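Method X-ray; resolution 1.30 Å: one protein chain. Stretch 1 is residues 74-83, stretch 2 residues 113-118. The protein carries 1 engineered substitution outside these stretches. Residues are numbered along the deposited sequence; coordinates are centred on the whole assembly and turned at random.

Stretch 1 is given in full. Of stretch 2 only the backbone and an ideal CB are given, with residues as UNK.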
# COMPACT_ATOMS: atom_id res chain seq x y z
N PHE A 74 -13.14 6.00 4.17
CA PHE A 74 -12.37 6.97 4.95
C PHE A 74 -10.93 6.54 5.20
O PHE A 74 -10.10 7.42 5.41
CB PHE A 74 -13.07 7.20 6.31
CG PHE A 74 -14.46 7.78 6.18
CD1 PHE A 74 -15.57 7.00 6.41
CD2 PHE A 74 -14.61 9.12 5.88
CE1 PHE A 74 -16.85 7.54 6.30
CE2 PHE A 74 -15.89 9.66 5.75
CZ PHE A 74 -16.98 8.86 5.96
N ASN A 75 -10.67 5.25 5.29
CA ASN A 75 -9.36 4.70 5.63
C ASN A 75 -8.98 3.56 4.69
O ASN A 75 -9.82 2.72 4.37
CB ASN A 75 -9.33 4.11 7.05
CG ASN A 75 -9.35 5.16 8.13
OD1 ASN A 75 -8.35 5.80 8.42
ND2 ASN A 75 -10.55 5.41 8.65
N VAL A 76 -7.75 3.57 4.19
CA VAL A 76 -7.25 2.56 3.25
C VAL A 76 -5.91 2.02 3.76
O VAL A 76 -4.99 2.82 4.00
CB VAL A 76 -7.10 3.11 1.82
CG1 VAL A 76 -6.57 2.06 0.86
CG2 VAL A 76 -8.43 3.67 1.30
N TRP A 77 -5.74 0.72 3.88
CA TRP A 77 -4.47 0.17 4.37
C TRP A 77 -3.29 0.31 3.39
O TRP A 77 -3.42 0.15 2.18
CB TRP A 77 -4.61 -1.33 4.61
CG TRP A 77 -5.39 -1.89 5.75
CD1 TRP A 77 -6.36 -2.85 5.68
CD2 TRP A 77 -5.27 -1.57 7.14
NE1 TRP A 77 -6.84 -3.14 6.93
CE2 TRP A 77 -6.19 -2.37 7.85
CE3 TRP A 77 -4.46 -0.67 7.85
CZ2 TRP A 77 -6.32 -2.30 9.24
CZ3 TRP A 77 -4.59 -0.62 9.23
CH2 TRP A 77 -5.52 -1.42 9.91
N ILE A 78 -2.13 0.57 3.99
CA ILE A 78 -0.82 0.51 3.32
C ILE A 78 0.03 -0.47 4.13
O ILE A 78 -0.35 -0.89 5.22
CB ILE A 78 -0.14 1.85 3.07
CG1 ILE A 78 0.20 2.58 4.38
CG2 ILE A 78 -1.01 2.73 2.18
CD1 ILE A 78 1.02 3.84 4.19
N GLY A 79 1.20 -0.86 3.60
CA GLY A 79 2.02 -1.89 4.21
C GLY A 79 2.89 -1.60 5.41
O GLY A 79 3.78 -2.43 5.69
N LEU A 80 2.74 -0.48 6.09
CA LEU A 80 3.60 -0.09 7.20
C LEU A 80 3.04 -0.57 8.52
O LEU A 80 1.82 -0.43 8.77
CB LEU A 80 3.84 1.42 7.19
CG LEU A 80 5.07 1.93 7.95
CD1 LEU A 80 6.37 1.63 7.22
CD2 LEU A 80 4.98 3.44 8.19
N HIS A 81 3.87 -1.14 9.38
CA HIS A 81 3.42 -1.63 10.69
C HIS A 81 4.58 -1.61 11.68
O HIS A 81 5.74 -1.45 11.30
CB HIS A 81 2.77 -3.01 10.59
CG HIS A 81 3.69 -4.15 10.26
ND1 HIS A 81 3.63 -5.35 10.95
CD2 HIS A 81 4.64 -4.31 9.32
CE1 HIS A 81 4.53 -6.17 10.46
NE2 HIS A 81 5.18 -5.58 9.48
N ASP A 82 4.27 -1.74 12.96
CA ASP A 82 5.21 -1.71 14.09
C ASP A 82 5.15 -3.09 14.74
O ASP A 82 4.39 -3.29 15.70
CB ASP A 82 4.78 -0.59 15.04
CG ASP A 82 5.58 -0.43 16.31
OD1 ASP A 82 6.64 -1.10 16.41
OD2 ASP A 82 5.15 0.34 17.21
N PRO A 83 5.89 -4.06 14.22
CA PRO A 83 5.77 -5.43 14.67
C PRO A 83 6.17 -5.74 16.09
O PRO A 83 5.56 -6.67 16.66
CB PRO A 83 6.59 -6.24 13.67
CG PRO A 83 7.56 -5.26 13.09
CD PRO A 83 6.85 -3.93 13.09
N UNK A 113 -1.53 2.98 17.77
CA UNK A 113 -1.94 2.00 16.75
C UNK A 113 -0.66 1.37 16.19
O UNK A 113 0.39 2.03 16.19
CB UNK A 113 -2.77 2.65 15.64
N UNK A 114 -0.74 0.15 15.71
CA UNK A 114 0.43 -0.59 15.23
C UNK A 114 0.41 -0.87 13.73
O UNK A 114 1.36 -1.49 13.21
CB UNK A 114 0.54 -1.92 15.98
N UNK A 115 -0.60 -0.46 12.99
CA UNK A 115 -0.73 -0.61 11.54
C UNK A 115 -1.11 0.75 10.98
O UNK A 115 -1.59 1.62 11.74
CB UNK A 115 -1.76 -1.68 11.17
N UNK A 116 -0.85 1.04 9.71
CA UNK A 116 -1.03 2.35 9.12
C UNK A 116 -2.02 2.42 7.96
O UNK A 116 -2.01 1.57 7.05
CB UNK A 116 0.33 2.86 8.64
N UNK A 117 -2.87 3.45 8.01
CA UNK A 117 -3.82 3.72 6.93
C UNK A 117 -3.63 5.11 6.34
O UNK A 117 -3.17 6.05 7.01
CB UNK A 117 -5.25 3.57 7.44
N UNK A 118 -4.08 5.29 5.10
CA UNK A 118 -4.24 6.58 4.44
C UNK A 118 -5.62 7.17 4.76
O UNK A 118 -6.60 6.41 4.79
CB UNK A 118 -4.05 6.43 2.93

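Position 113 has phi/psi of -100/152, and an ideal CB there finds no atom of stretch 1 within 5.5 Å. Stretch 1 therefore sets no requirement, and many residues would suit; the deposited one is Gly 113.

At position 114 the CA-to-CB bond points sideways, and the ideal CB lies 4.1 Å from Asp 82 O. The backbone is committed: Asp 82 N donates to the carbonyl O of 114 at 2.9 Å (N-H...O 158°). A side chain leaving sideways could run past the Asp 82 carboxylate, so a polar, basic or long aromatic group would fit. The residue is Tyr 114, chi1 -57° (m). Its CD2 comes 3.5 Å from Asp 82 OD2, which sits at the ring edge, near the ring plane.

Position 115 forms a non-hydrogen-bonded antiparallel pair with His 81 (CA-CA 4.4 Å), its CB on the face that also carries Trp 77 and His 81. The ideal CB is 3.6 Å from Trp 77 CZ3 and 4.8 Å from His 81 CB. Small or medium apolar side chains would suit. Cys 115 is found: its CB packs 3.6 Å from Trp 77 CZ3, while SG stands 5.5 Å from the centroid of the six-membered ring, obliquely, and is bonded covalently elsewhere in the structure.

At position 116 the ideal CB is 4.3 Å from Ile 78 CG1 and 3.6 Å from Leu 80 O. Aliphatic groups such as Val, Ile or Leu are expected. Val 116 (chi1 t) places CG1 4.0 Å from Ile 78 CD1 and CG2 3.9 Å from Leu 80 CB. Its O accepts from Ile 78 N at 3.2 Å (173°), whereas its N reaches Leu 80 O at 3.2 Å only weakly (128°). These two bonds lie where the register shifts by two, at a beta bulge.

Position 117 pairs with Trp 77 (CA-CA 4.4 Å), and its CB shares that residue's face. The ideal CB is 3.9 Å from Asn 75 OD1, an acceptor, and 4.3 Å from Trp 77 CE3. A compact donor such as Ser or Thr would exploit this, though Ala would also fit. Ser 117, chi1 64° (p), donates from OG to Asn 75 OD1 at 3.1 Å.

Position 118 is anchored by two bonds: Val 76 N to its O at 3.1 Å, and its N to Val 76 O at 2.9 Å. Its CB shares the face of Val 76, and Ile 78 CG2 lies 4.9 Å from the ideal CB, favouring a branched aliphatic or other bulky apolar residue. Leu 118 (m, t) brings CG to 3.6 Å from Ile 78 CG2.

Stretch 2 113-118: GYCVSL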
# COMPACT_ATOMS: atom_id res chain seq x y z
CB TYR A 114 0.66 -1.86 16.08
CG TYR A 114 0.82 -1.53 17.56
CD1 TYR A 114 -0.15 -1.89 18.49
CD2 TYR A 114 1.92 -0.83 18.02
CE1 TYR A 114 -0.01 -1.58 19.83
CE2 TYR A 114 2.07 -0.50 19.36
CZ TYR A 114 1.09 -0.88 20.25
OH TYR A 114 1.24 -0.56 21.59
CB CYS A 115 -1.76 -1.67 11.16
SG CYS A 115 -1.19 -3.37 11.45
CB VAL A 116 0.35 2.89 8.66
CG1 VAL A 116 0.24 4.29 8.07
CG2 VAL A 116 1.33 2.90 9.83
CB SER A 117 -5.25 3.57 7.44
OG SER A 117 -5.56 4.53 8.43
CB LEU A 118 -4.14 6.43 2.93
CG LEU A 118 -2.85 5.84 2.36
CD1 LEU A 118 -3.00 5.50 0.88
CD2 LEU A 118 -1.67 6.78 2.58
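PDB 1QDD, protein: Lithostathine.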